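Long-range contacts in lipoteichoic acid primase (Listeria monocytogenes, PDB 4UOP), which belongs to the sulfatase-like family of metal-binding enzymes and has an extracellular catalytic domain, whose metal site holds a magnesium ion in this structure: residues 82-87 with 253-258; 63-68 with 218-223; 67-72 with 248-253; 76-81 with 237-242; 88-93 with 318-323. All blocks are in the same frame, centred on the assembly; numbering follows the deposited sequence.

Contact 1 of 5, residues 82-87 with 253-258; sequences ITPTLD and AVHYAD
The carboxylate of Asp258 lies against the first turn of helix 84-89 and takes two backbone N-H groups. Thr85 N bonds to Asp258 OD1 at 2.9 Å and Leu86 N to Asp258 OD2 at 3.1 Å, each oxygen using its syn lone pair, which fixes the rotation of the flat group. With CG anti to the backbone N (chi1 174°), Asp258 sends this group off helix 246-271 to that helix start. The Thr85 side chain runs past that of Asp258 in the opposite direction, bringing Thr85 OG1 to 2.9 Å from Asp258 O and close to Asp258 OD1. The N-H groups at the start of helix 84-89, in this sulfatase-like fold, thus receive an aspartate from a helix far away in sequence; the helix dipole probably favours its charged form. Thr83 holds the N-cap position but makes no capping bond, its OG1 being bonded to Asn74 N. Its side chain crosses that of Asp258 at about a right angle, CB next to OD2, while Thr83 CG2 packs 3.6 Å from Val254 CG1. One turn back, His255 ND1 donates to Ile82 O (3.1 Å, N-H...O angle 147°) from above the carbonyl plane. Ile82 CG2 also packs on Val254 CG1.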
# COMPACT_ATOMS: atom_id res chain seq x y z
N ILE B 82 -8.79 -3.58 32.08
CA ILE B 82 -8.47 -4.30 30.86
C ILE B 82 -6.97 -4.59 30.78
O ILE B 82 -6.59 -5.70 30.39
CB ILE B 82 -8.94 -3.52 29.61
CG1 ILE B 82 -10.46 -3.34 29.65
CG2 ILE B 82 -8.52 -4.22 28.32
CD1 ILE B 82 -11.26 -4.63 29.67
N THR B 83 -6.14 -3.61 31.12
CA THR B 83 -4.69 -3.79 31.07
C THR B 83 -4.03 -3.49 32.42
O THR B 83 -3.21 -2.58 32.51
CB THR B 83 -4.04 -2.88 29.99
OG1 THR B 83 -4.31 -1.51 30.29
CG2 THR B 83 -4.55 -3.19 28.60
N PRO B 84 -4.36 -4.26 33.46
CA PRO B 84 -3.74 -4.02 34.77
C PRO B 84 -2.20 -4.16 34.79
O PRO B 84 -1.56 -3.44 35.54
CB PRO B 84 -4.40 -5.06 35.69
CG PRO B 84 -4.88 -6.13 34.77
CD PRO B 84 -5.24 -5.45 33.48
N THR B 85 -1.62 -5.04 33.97
CA THR B 85 -0.14 -5.14 33.90
C THR B 85 0.45 -3.81 33.44
O THR B 85 1.37 -3.30 34.08
CB THR B 85 0.33 -6.28 32.97
OG1 THR B 85 -0.14 -7.53 33.47
CG2 THR B 85 1.86 -6.35 32.87
N LEU B 86 -0.06 -3.26 32.35
CA LEU B 86 0.47 -1.99 31.83
C LEU B 86 0.20 -0.85 32.80
O LEU B 86 1.04 -0.00 33.01
CB LEU B 86 -0.11 -1.66 30.45
CG LEU B 86 0.21 -2.61 29.29
CD1 LEU B 86 -0.28 -2.02 27.96
CD2 LEU B 86 1.69 -2.94 29.23
N ASP B 87 -0.97 -0.86 33.41
CA ASP B 87 -1.32 0.19 34.37
C ASP B 87 -0.36 0.19 35.56
O ASP B 87 0.09 1.24 35.99
CB ASP B 87 -2.76 0.04 34.86
CG ASP B 87 -3.78 0.03 33.73
OD1 ASP B 87 -3.46 0.41 32.57
OD2 ASP B 87 -4.93 -0.37 33.99
N ALA B 253 -9.34 -10.06 24.37
CA ALA B 253 -8.05 -10.48 23.82
C ALA B 253 -6.92 -9.65 24.37
O ALA B 253 -5.87 -10.20 24.73
CB ALA B 253 -8.06 -10.40 22.31
N VAL B 254 -7.12 -8.35 24.46
CA VAL B 254 -6.11 -7.46 25.05
C VAL B 254 -5.90 -7.81 26.53
O VAL B 254 -4.77 -7.83 27.01
CB VAL B 254 -6.50 -5.99 24.86
CG1 VAL B 254 -5.68 -5.08 25.76
CG2 VAL B 254 -6.33 -5.61 23.39
N HIS B 255 -6.98 -8.12 27.24
CA HIS B 255 -6.88 -8.49 28.63
C HIS B 255 -6.10 -9.78 28.79
O HIS B 255 -5.27 -9.89 29.68
CB HIS B 255 -8.27 -8.63 29.27
CG HIS B 255 -8.23 -9.02 30.71
ND1 HIS B 255 -7.90 -8.13 31.71
CD2 HIS B 255 -8.44 -10.21 31.31
CE1 HIS B 255 -7.94 -8.76 32.87
NE2 HIS B 255 -8.26 -10.02 32.65
N TYR B 256 -6.37 -10.76 27.94
CA TYR B 256 -5.62 -12.00 27.94
C TYR B 256 -4.12 -11.73 27.68
O TYR B 256 -3.25 -12.22 28.40
CB TYR B 256 -6.17 -12.98 26.91
CG TYR B 256 -5.28 -14.17 26.73
CD1 TYR B 256 -5.31 -15.24 27.63
CD2 TYR B 256 -4.33 -14.20 25.69
CE1 TYR B 256 -4.45 -16.31 27.47
CE2 TYR B 256 -3.47 -15.27 25.54
CZ TYR B 256 -3.54 -16.33 26.43
OH TYR B 256 -2.66 -17.38 26.27
N ALA B 257 -3.85 -10.96 26.64
CA ALA B 257 -2.47 -10.66 26.27
C ALA B 257 -1.73 -9.93 27.40
O ALA B 257 -0.59 -10.25 27.71
CB ALA B 257 -2.44 -9.86 24.98
N ASP B 258 -2.40 -8.97 28.02
CA ASP B 258 -1.85 -8.22 29.16
C ASP B 258 -1.61 -9.14 30.37
O ASP B 258 -0.59 -9.04 31.06
CB ASP B 258 -2.75 -7.05 29.50
CG ASP B 258 -2.33 -6.32 30.76
OD1 ASP B 258 -2.66 -6.78 31.89
OD2 ASP B 258 -1.70 -5.24 30.62

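Contact 2 of 5, residues 63-68 with 218-223; sequences VQLESF and LISVSS. With MG (magnesium ion), chain J.
Two parallel neighbours in the central sheet, strands 59-65 and 214-219, run out here into the loops at the magnesium site. Gln64 N bonds to Leu218 O and Ser220 N to Gln64 O, both at 2.9 Å, which sets Val63 beside Leu218 and Gln64 beside Ile219. The Gln64 and Ile219 side chains lie side by side, Ile219 CD1 3.7 Å from Gln64 CB. Where the strands end, serine hydroxyls take over. Ser220 OG, held between its backbone N and carbonyl carbon (chi1 84°), accepts an almost straight bond from Glu66 N (2.9 Å, 171°). Ser223 OG donates to Glu66 O at 2.7 Å and meets the edge of the Phe68 ring. Both the N-H and the C=O of Glu66 are thus bonded, while its side chain, bent at chi2, presents both oxygens to the magnesium ion, OE1 at 2.4 Å and OE2 at 2.2 Å. Ser67 OG donates to OE2 on the anti lone pair, away from OE1, a second-shell bond that steadies the carboxylate. Thr108, Asp284, His285 and a water complete the coordination, a metal site at the C-terminal ends of parallel strands as in the alkaline phosphatase-like fold of sulfatases.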
# COMPACT_ATOMS: atom_id res chain seq x y z
N VAL B 63 9.21 -6.47 23.83
CA VAL B 63 7.96 -7.17 23.51
C VAL B 63 7.07 -6.24 22.69
O VAL B 63 6.72 -5.15 23.12
CB VAL B 63 7.20 -7.64 24.75
CG1 VAL B 63 5.99 -8.46 24.32
CG2 VAL B 63 8.09 -8.45 25.67
N GLN B 64 6.72 -6.70 21.49
CA GLN B 64 5.84 -6.01 20.57
C GLN B 64 4.45 -6.62 20.73
O GLN B 64 4.26 -7.79 20.42
CB GLN B 64 6.32 -6.19 19.14
CG GLN B 64 5.46 -5.44 18.14
CD GLN B 64 5.99 -5.50 16.72
OE1 GLN B 64 7.01 -4.87 16.38
NE2 GLN B 64 5.28 -6.22 15.87
N LEU B 65 3.53 -5.81 21.23
CA LEU B 65 2.18 -6.26 21.60
C LEU B 65 1.18 -5.99 20.48
O LEU B 65 0.88 -4.84 20.15
CB LEU B 65 1.76 -5.55 22.88
CG LEU B 65 2.66 -5.81 24.08
CD1 LEU B 65 2.43 -4.74 25.13
CD2 LEU B 65 2.42 -7.20 24.66
N GLU B 66 0.66 -7.07 19.90
CA GLU B 66 -0.21 -6.99 18.74
C GLU B 66 -1.48 -6.17 18.99
O GLU B 66 -2.27 -6.47 19.90
CB GLU B 66 -0.59 -8.41 18.30
CG GLU B 66 -1.56 -8.44 17.12
CD GLU B 66 -1.00 -7.74 15.90
OE1 GLU B 66 0.02 -8.21 15.36
OE2 GLU B 66 -1.59 -6.73 15.46
N SER B 67 -1.67 -5.12 18.18
CA SER B 67 -2.92 -4.35 18.13
C SER B 67 -3.30 -3.60 19.42
O SER B 67 -4.44 -3.15 19.54
CB SER B 67 -4.08 -5.25 17.66
OG SER B 67 -3.91 -5.61 16.30
N PHE B 68 -2.35 -3.41 20.34
CA PHE B 68 -2.54 -2.53 21.50
C PHE B 68 -2.48 -1.05 21.06
O PHE B 68 -1.54 -0.66 20.35
CB PHE B 68 -1.46 -2.76 22.56
CG PHE B 68 -1.71 -3.93 23.49
CD1 PHE B 68 -1.94 -5.21 23.01
CD2 PHE B 68 -1.63 -3.76 24.87
CE1 PHE B 68 -2.13 -6.28 23.87
CE2 PHE B 68 -1.82 -4.83 25.75
CZ PHE B 68 -2.04 -6.09 25.24
N LEU B 218 10.34 -10.34 21.25
CA LEU B 218 9.17 -11.20 21.25
C LEU B 218 8.02 -10.47 20.58
O LEU B 218 7.76 -9.29 20.88
CB LEU B 218 8.79 -11.59 22.68
CG LEU B 218 9.79 -12.48 23.43
CD1 LEU B 218 10.89 -11.65 24.07
CD2 LEU B 218 9.10 -13.28 24.53
N ILE B 219 7.33 -11.15 19.66
CA ILE B 219 6.23 -10.57 18.93
C ILE B 219 4.98 -11.35 19.35
O ILE B 219 4.89 -12.48 19.06
CB ILE B 219 6.43 -10.74 17.40
CG1 ILE B 219 7.83 -10.29 17.01
CG2 ILE B 219 5.43 -9.94 16.62
CD1 ILE B 219 8.02 -8.85 17.20
N SER B 220 4.07 -10.69 20.05
CA SER B 220 2.84 -11.31 20.52
C SER B 220 1.84 -11.51 19.40
O SER B 220 2.04 -10.97 18.35
CB SER B 220 2.22 -10.52 21.65
OG SER B 220 1.46 -9.50 21.17
N VAL B 221 0.82 -12.34 19.60
CA VAL B 221 -0.12 -12.58 18.53
C VAL B 221 -1.56 -12.82 18.95
O VAL B 221 -2.39 -12.74 18.15
CB VAL B 221 0.38 -13.68 17.58
CG1 VAL B 221 0.06 -15.02 18.14
CG2 VAL B 221 -0.22 -13.54 16.21
N SER B 222 -1.78 -13.13 20.20
CA SER B 222 -3.11 -13.55 20.64
C SER B 222 -4.17 -12.46 20.50
O SER B 222 -5.33 -12.74 20.42
CB SER B 222 -3.08 -14.12 22.05
OG SER B 222 -2.39 -15.31 22.09
N SER B 223 -3.73 -11.22 20.55
CA SER B 223 -4.64 -10.10 20.37
C SER B 223 -4.72 -9.60 18.91
O SER B 223 -5.16 -8.47 18.65
CB SER B 223 -4.30 -8.97 21.36
OG SER B 223 -2.91 -8.66 21.31
MG MG J . -0.06 -6.28 14.01
O HOH W 1 1.82 -10.11 15.74
O HOH W 2 -1.48 -6.96 12.45

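Contact 3 of 5, residues 67-72 with 248-253; sequences SFQRNL and GNYFEA
The Tyr250 ring meets Ser67 O at its edge, in plane, and Leu72 CD1 obliquely. This joins helix 246-271 to the loop that leaves strand 59-65 beside the metal site of the sulfatase-like fold. Tyr250 OH donates to Ser67 O at 2.6 Å, in the carbonyl plane and on a lone pair. The ring gets there because a chi1 of 176° turns it away from the backbone N, carrying the phenol clear of the helix. Phe227 packs edge-to-face with the same ring. Leu72 fits between Tyr250 and Phe251: Leu72 CD1 approaches Tyr250 CE2 to 3.6 Å, and Leu72 CD2 sits 4.0 Å from Phe251 CZ, the leucine and phenylalanine side chains crossing at about a right angle. Within the loop, Gln69 NE2 bonds to Asn71 OD1 almost in the plane of its own amide, with an N-H...O angle of 169°, and Gln69 OE1 accepts from the backbone N of Ile287 and Ile288. These bonds at both ends of the amide fix which way it faces. The phenol also shares a water with the loop backbone: that water donates to Tyr250 OH (2.7 Å) and to Leu72 O (3.1 Å), and accepts from Gln69 N at 3.0 Å.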
# COMPACT_ATOMS: atom_id res chain seq x y z
N SER B 67 -1.67 -5.12 18.18
CA SER B 67 -2.92 -4.35 18.13
C SER B 67 -3.30 -3.60 19.42
O SER B 67 -4.44 -3.15 19.54
CB SER B 67 -4.08 -5.25 17.66
OG SER B 67 -3.91 -5.61 16.30
N PHE B 68 -2.35 -3.41 20.34
CA PHE B 68 -2.54 -2.53 21.50
C PHE B 68 -2.48 -1.05 21.06
O PHE B 68 -1.54 -0.66 20.35
CB PHE B 68 -1.46 -2.76 22.56
CG PHE B 68 -1.71 -3.93 23.49
CD1 PHE B 68 -1.94 -5.21 23.01
CD2 PHE B 68 -1.63 -3.76 24.87
CE1 PHE B 68 -2.13 -6.28 23.87
CE2 PHE B 68 -1.82 -4.83 25.75
CZ PHE B 68 -2.04 -6.09 25.24
N GLN B 69 -3.46 -0.25 21.47
CA GLN B 69 -3.46 1.20 21.21
C GLN B 69 -3.72 1.95 22.50
O GLN B 69 -4.53 1.52 23.33
CB GLN B 69 -4.46 1.59 20.12
CG GLN B 69 -5.91 1.23 20.41
CD GLN B 69 -6.75 1.29 19.16
OE1 GLN B 69 -6.69 0.39 18.33
NE2 GLN B 69 -7.54 2.36 19.01
N ARG B 70 -3.06 3.08 22.65
CA ARG B 70 -3.07 3.79 23.92
C ARG B 70 -4.46 4.20 24.40
O ARG B 70 -4.72 4.16 25.60
CB ARG B 70 -2.15 5.02 23.88
CG ARG B 70 -1.89 5.65 25.24
CD ARG B 70 -1.44 4.63 26.26
NE ARG B 70 -0.91 5.21 27.49
CZ ARG B 70 -0.83 4.56 28.66
NH1 ARG B 70 -1.30 3.32 28.80
NH2 ARG B 70 -0.29 5.17 29.71
N ASN B 71 -5.34 4.60 23.48
CA ASN B 71 -6.69 5.03 23.89
C ASN B 71 -7.63 3.88 24.26
O ASN B 71 -8.78 4.10 24.67
CB ASN B 71 -7.32 6.00 22.88
CG ASN B 71 -7.60 5.38 21.53
OD1 ASN B 71 -7.60 4.17 21.34
ND2 ASN B 71 -7.87 6.24 20.56
N LEU B 72 -7.15 2.65 24.13
CA LEU B 72 -7.86 1.48 24.68
C LEU B 72 -6.99 0.70 25.66
O LEU B 72 -7.03 -0.52 25.70
CB LEU B 72 -8.36 0.60 23.54
CG LEU B 72 -9.36 1.27 22.59
CD1 LEU B 72 -9.63 0.38 21.39
CD2 LEU B 72 -10.67 1.59 23.30
N GLY B 248 -15.82 -5.70 22.04
CA GLY B 248 -15.88 -6.61 23.18
C GLY B 248 -14.85 -7.71 23.08
O GLY B 248 -14.12 -7.99 24.03
N ASN B 249 -14.76 -8.33 21.91
CA ASN B 249 -13.79 -9.38 21.68
C ASN B 249 -12.37 -8.82 21.80
O ASN B 249 -11.49 -9.49 22.34
CB ASN B 249 -14.00 -10.03 20.32
CG ASN B 249 -15.34 -10.76 20.23
OD1 ASN B 249 -15.88 -11.20 21.24
ND2 ASN B 249 -15.87 -10.87 19.03
N TYR B 250 -12.18 -7.60 21.32
CA TYR B 250 -10.90 -6.91 21.41
C TYR B 250 -10.49 -6.77 22.86
O TYR B 250 -9.38 -7.12 23.22
CB TYR B 250 -10.98 -5.54 20.76
CG TYR B 250 -9.73 -4.72 20.89
CD1 TYR B 250 -8.63 -4.96 20.06
CD2 TYR B 250 -9.63 -3.72 21.83
CE1 TYR B 250 -7.47 -4.21 20.16
CE2 TYR B 250 -8.48 -2.96 21.94
CZ TYR B 250 -7.41 -3.20 21.10
OH TYR B 250 -6.28 -2.45 21.24
N PHE B 251 -11.41 -6.32 23.71
CA PHE B 251 -11.11 -6.18 25.13
C PHE B 251 -10.76 -7.50 25.83
O PHE B 251 -9.87 -7.53 26.68
CB PHE B 251 -12.27 -5.51 25.88
CG PHE B 251 -12.37 -4.01 25.69
CD1 PHE B 251 -11.24 -3.19 25.62
CD2 PHE B 251 -13.62 -3.41 25.62
CE1 PHE B 251 -11.37 -1.83 25.47
CE2 PHE B 251 -13.75 -2.05 25.46
CZ PHE B 251 -12.62 -1.25 25.38
N GLU B 252 -11.45 -8.60 25.50
CA GLU B 252 -11.09 -9.91 26.06
C GLU B 252 -9.67 -10.32 25.63
O GLU B 252 -8.90 -10.86 26.42
CB GLU B 252 -12.04 -11.02 25.61
CG GLU B 252 -13.49 -10.81 25.97
CD GLU B 252 -13.82 -11.09 27.43
OE1 GLU B 252 -12.92 -11.44 28.24
OE2 GLU B 252 -15.02 -10.95 27.75
N ALA B 253 -9.34 -10.06 24.37
CA ALA B 253 -8.05 -10.48 23.82
C ALA B 253 -6.92 -9.65 24.37
O ALA B 253 -5.87 -10.20 24.73
CB ALA B 253 -8.06 -10.40 22.31
O HOH W 3 -5.18 -1.63 23.53

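Contact 4 of 5, residues 76-81 with 237-242; sequences KINGQS and DLPSDL
Polar contact falls to Gln80, whose side-chain amide pairs with the backbone of Asp237. Gln80 OE1 accepts from Asp237 N at 2.8 Å, with that donor in the carbonyl plane on a lone pair, and Gln80 NE2 returns a nearly straight bond to Asp237 O (3.1 Å, N-H...O angle 178°). Two opposed bonds to one residue fix the amide flip, since a reversed group would put like against like. Gln80 NE2 gives a further bond to Ile77 O at 2.8 Å. That oxygen also accepts from Gln80 N, and its two donors arrive from opposite faces of the carbonyl plane. Apolar contact is made by Ile77. Its CG2 presses on Pro239 CD, 3.4 Å away and tighter than normal van der Waals contact, the side chains crossing at about a right angle. The other branch meets Leu242 tip to tip, Ile77 CD1 to Leu242 CD1 at 4.1 Å, and both residues also pack on Phe251 of helix 246-271. At the outer margin the Asn78 side chain slides past Pro239 in the opposite sense. Residues 77-80 form a type I' turn, the tight connection of a beta hairpin with a two-residue loop, which docks on the loop leading into helix 246-271.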
# COMPACT_ATOMS: atom_id res chain seq x y z
N LYS B 76 -11.34 0.64 32.35
CA LYS B 76 -12.07 -0.25 33.25
C LYS B 76 -13.47 -0.48 32.69
O LYS B 76 -14.14 0.48 32.30
CB LYS B 76 -12.19 0.35 34.64
CG LYS B 76 -10.94 0.24 35.48
CD LYS B 76 -11.15 0.86 36.85
CE LYS B 76 -9.92 0.73 37.72
NZ LYS B 76 -9.59 -0.69 38.03
N ILE B 77 -13.89 -1.74 32.63
CA ILE B 77 -15.24 -2.10 32.22
C ILE B 77 -15.97 -2.61 33.46
O ILE B 77 -15.67 -3.70 33.95
CB ILE B 77 -15.24 -3.22 31.15
CG1 ILE B 77 -14.40 -2.83 29.92
CG2 ILE B 77 -16.66 -3.57 30.72
CD1 ILE B 77 -14.90 -1.62 29.16
N ASN B 78 -16.89 -1.80 33.99
CA ASN B 78 -17.61 -2.12 35.23
C ASN B 78 -16.65 -2.53 36.35
O ASN B 78 -16.80 -3.59 36.95
CB ASN B 78 -18.65 -3.24 34.99
CG ASN B 78 -19.77 -2.82 34.06
OD1 ASN B 78 -20.00 -1.64 33.83
ND2 ASN B 78 -20.50 -3.80 33.54
N GLY B 79 -15.65 -1.69 36.59
CA GLY B 79 -14.64 -1.96 37.61
C GLY B 79 -13.55 -2.95 37.24
O GLY B 79 -12.60 -3.11 38.00
N GLN B 80 -13.66 -3.61 36.08
CA GLN B 80 -12.66 -4.61 35.66
C GLN B 80 -11.58 -3.95 34.76
O GLN B 80 -11.90 -3.47 33.67
CB GLN B 80 -13.33 -5.74 34.88
CG GLN B 80 -14.49 -6.44 35.59
CD GLN B 80 -15.41 -7.15 34.62
OE1 GLN B 80 -15.26 -8.34 34.36
NE2 GLN B 80 -16.36 -6.41 34.05
N SER B 81 -10.33 -3.95 35.22
CA SER B 81 -9.23 -3.36 34.45
C SER B 81 -8.92 -4.22 33.24
O SER B 81 -8.77 -5.43 33.35
CB SER B 81 -7.97 -3.24 35.30
OG SER B 81 -8.13 -2.23 36.27
N ASP B 237 -16.30 -9.91 32.28
CA ASP B 237 -17.75 -10.01 32.14
C ASP B 237 -18.22 -8.75 31.40
O ASP B 237 -18.22 -7.65 31.96
CB ASP B 237 -18.44 -10.15 33.50
CG ASP B 237 -19.96 -10.16 33.40
OD1 ASP B 237 -20.51 -10.76 32.44
OD2 ASP B 237 -20.62 -9.58 34.29
N LEU B 238 -18.61 -8.91 30.14
CA LEU B 238 -18.87 -7.77 29.26
C LEU B 238 -20.32 -7.29 29.40
O LEU B 238 -21.23 -8.12 29.48
CB LEU B 238 -18.65 -8.16 27.80
CG LEU B 238 -17.22 -8.39 27.33
CD1 LEU B 238 -17.23 -8.94 25.92
CD2 LEU B 238 -16.43 -7.10 27.37
N PRO B 239 -20.53 -5.97 29.42
CA PRO B 239 -21.92 -5.46 29.32
C PRO B 239 -22.53 -5.73 27.94
O PRO B 239 -21.80 -5.99 26.98
CB PRO B 239 -21.77 -3.97 29.58
CG PRO B 239 -20.33 -3.64 29.35
CD PRO B 239 -19.54 -4.89 29.61
N SER B 240 -23.85 -5.66 27.84
CA SER B 240 -24.54 -6.11 26.62
C SER B 240 -24.21 -5.26 25.39
O SER B 240 -24.34 -5.73 24.26
CB SER B 240 -26.06 -6.15 26.83
OG SER B 240 -26.59 -4.84 26.92
N ASP B 241 -23.80 -4.01 25.60
CA ASP B 241 -23.40 -3.21 24.46
C ASP B 241 -21.97 -3.53 23.96
O ASP B 241 -21.55 -2.96 22.97
CB ASP B 241 -23.60 -1.72 24.71
CG ASP B 241 -22.71 -1.14 25.78
OD1 ASP B 241 -21.81 -1.82 26.32
OD2 ASP B 241 -22.95 0.03 26.12
N LEU B 242 -21.29 -4.46 24.63
CA LEU B 242 -20.02 -5.01 24.14
C LEU B 242 -20.02 -6.50 23.80
O LEU B 242 -19.22 -6.96 22.98
CB LEU B 242 -18.95 -4.80 25.17
CG LEU B 242 -18.50 -3.35 25.30
CD1 LEU B 242 -17.62 -3.18 26.52
CD2 LEU B 242 -17.78 -2.90 24.05

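Contact 5 of 5, residues 88-93 with 318-323; sequences GLQNET and PFFLHY
This is a mostly apolar contact in which the end of helix 84-89 and the loop after it lie over strand 319-322, a member of the central mixed sheet of the sulfatase-like fold. Phe320 carries it. Its ring lies by the helix end and is met at the edge, in plane, by Gln90 CG, 3.7 Å from Phe320 CE2, and by Thr93 OG1, 3.5 Å from Phe320 CD2. Leu89 CB comes to the ring obliquely at 3.9 Å from Phe320 CD2. The Gln90 chain extends beyond CG, its amide plane 25° from the ring plane, and carries OE1 to bonds with Arg70 and Asn74. Thr93 OG1 is set between its backbone N and carbonyl carbon (chi1 60°), from where it donates back to Leu89 O at 2.7 Å. Glu92 N bonds to the same oxygen from the other face of its plane, so two donors hold the carbonyl. Thr93 CB packs closely on Leu321 O, and CG2 on His322 CB. His322 stacks on Trp274, and its NE2 bonds to the carbonyl oxygen of that residue. A water links the segments, accepting from Tyr323 N, donating to Glu92 O at 2.9 Å and lying 2.8 Å from His322 ND1.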
# COMPACT_ATOMS: atom_id res chain seq x y z
N GLY B 88 -0.03 -1.00 36.06
CA GLY B 88 0.92 -1.18 37.16
C GLY B 88 2.33 -0.73 36.81
O GLY B 88 3.05 -0.21 37.66
N LEU B 89 2.74 -0.93 35.56
CA LEU B 89 4.09 -0.50 35.12
C LEU B 89 4.30 1.01 35.12
O LEU B 89 5.44 1.47 35.17
CB LEU B 89 4.39 -1.00 33.71
CG LEU B 89 4.67 -2.48 33.54
CD1 LEU B 89 4.73 -2.80 32.05
CD2 LEU B 89 5.95 -2.89 34.24
N GLN B 90 3.22 1.79 35.04
CA GLN B 90 3.33 3.25 35.02
C GLN B 90 4.10 3.82 36.21
O GLN B 90 4.81 4.81 36.06
CB GLN B 90 1.95 3.91 34.92
CG GLN B 90 1.33 3.74 33.55
CD GLN B 90 0.00 4.47 33.35
OE1 GLN B 90 -0.72 4.18 32.41
NE2 GLN B 90 -0.29 5.44 34.20
N ASN B 91 3.98 3.19 37.38
CA ASN B 91 4.70 3.62 38.58
C ASN B 91 6.18 3.30 38.59
O ASN B 91 6.92 3.87 39.38
CB ASN B 91 4.08 3.00 39.84
CG ASN B 91 2.75 3.62 40.20
OD1 ASN B 91 2.50 4.79 39.90
ND2 ASN B 91 1.89 2.84 40.85
N GLU B 92 6.62 2.37 37.75
CA GLU B 92 8.01 1.90 37.80
C GLU B 92 8.74 1.96 36.46
O GLU B 92 9.82 1.38 36.34
CB GLU B 92 8.06 0.49 38.38
CG GLU B 92 7.31 -0.57 37.59
CD GLU B 92 7.46 -1.96 38.18
OE1 GLU B 92 8.56 -2.55 38.14
OE2 GLU B 92 6.45 -2.50 38.68
N THR B 93 8.19 2.66 35.48
CA THR B 93 8.85 2.78 34.17
C THR B 93 8.82 4.21 33.68
O THR B 93 8.14 5.08 34.23
CB THR B 93 8.12 1.93 33.10
OG1 THR B 93 6.78 2.38 32.98
CG2 THR B 93 8.14 0.49 33.47
N PRO B 318 0.83 2.11 23.12
CA PRO B 318 1.53 2.17 24.39
C PRO B 318 3.04 1.99 24.23
O PRO B 318 3.49 1.32 23.29
CB PRO B 318 0.91 1.04 25.20
CG PRO B 318 0.42 0.07 24.16
CD PRO B 318 -0.03 0.91 23.01
N PHE B 319 3.79 2.60 25.14
CA PHE B 319 5.24 2.52 25.18
C PHE B 319 5.71 2.59 26.62
O PHE B 319 5.39 3.55 27.33
CB PHE B 319 5.87 3.65 24.37
CG PHE B 319 7.37 3.65 24.40
CD1 PHE B 319 8.09 2.82 23.57
CD2 PHE B 319 8.06 4.45 25.30
CE1 PHE B 319 9.48 2.80 23.61
CE2 PHE B 319 9.44 4.43 25.35
CZ PHE B 319 10.15 3.61 24.51
N PHE B 320 6.43 1.57 27.05
CA PHE B 320 6.94 1.47 28.41
C PHE B 320 8.39 1.05 28.36
O PHE B 320 8.76 0.14 27.60
CB PHE B 320 6.14 0.43 29.22
CG PHE B 320 4.72 0.82 29.47
CD1 PHE B 320 3.76 0.65 28.48
CD2 PHE B 320 4.32 1.38 30.68
CE1 PHE B 320 2.44 1.03 28.70
CE2 PHE B 320 3.01 1.75 30.91
CZ PHE B 320 2.07 1.59 29.91
N LEU B 321 9.22 1.69 29.18
CA LEU B 321 10.62 1.38 29.24
C LEU B 321 11.07 1.22 30.68
O LEU B 321 10.82 2.08 31.53
CB LEU B 321 11.45 2.46 28.55
CG LEU B 321 12.95 2.11 28.54
CD1 LEU B 321 13.55 2.14 27.15
CD2 LEU B 321 13.68 3.04 29.48
N HIS B 322 11.73 0.10 30.93
CA HIS B 322 12.31 -0.22 32.23
C HIS B 322 13.81 -0.38 32.07
O HIS B 322 14.27 -0.93 31.07
CB HIS B 322 11.70 -1.51 32.78
CG HIS B 322 12.60 -2.29 33.70
ND1 HIS B 322 12.67 -2.03 35.05
CD2 HIS B 322 13.45 -3.31 33.46
CE1 HIS B 322 13.55 -2.85 35.61
NE2 HIS B 322 14.04 -3.63 34.66
N TYR B 323 14.57 0.10 33.05
CA TYR B 323 15.97 -0.32 33.17
C TYR B 323 16.36 -0.37 34.63
O TYR B 323 15.79 0.38 35.44
CB TYR B 323 16.92 0.56 32.33
CG TYR B 323 17.03 2.00 32.75
CD1 TYR B 323 17.95 2.41 33.72
CD2 TYR B 323 16.26 2.98 32.13
CE1 TYR B 323 18.07 3.75 34.09
CE2 TYR B 323 16.37 4.32 32.49
CZ TYR B 323 17.28 4.70 33.46
OH TYR B 323 17.36 6.03 33.80
O HOH W 4 12.45 0.77 35.41

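Overall arrangement
From the N terminus, strand 59-65 enters the sheet and contact 2 joins its end to residues 218-223, closing a loop of about 150 residues. The chain continues through Ser67 and Phe68, shared with contact 3, whose partner on helix 246-271 comes later. The hairpin of contact 4 follows; it nests within contact 3 and crosses contact 2. Contact 1 ties the start of helix 84-89 to helix 246-271, crossing contacts 2, 3 and 4. That helix ends in contact 5, which reaches strand 319-322 and crosses all four others. Phe68 packs against Val254, Ala257 and Leu86, linking contacts 1, 2 and 3, while helix 246-271 is met by the loop of contact 3 and the helix start of contact 1.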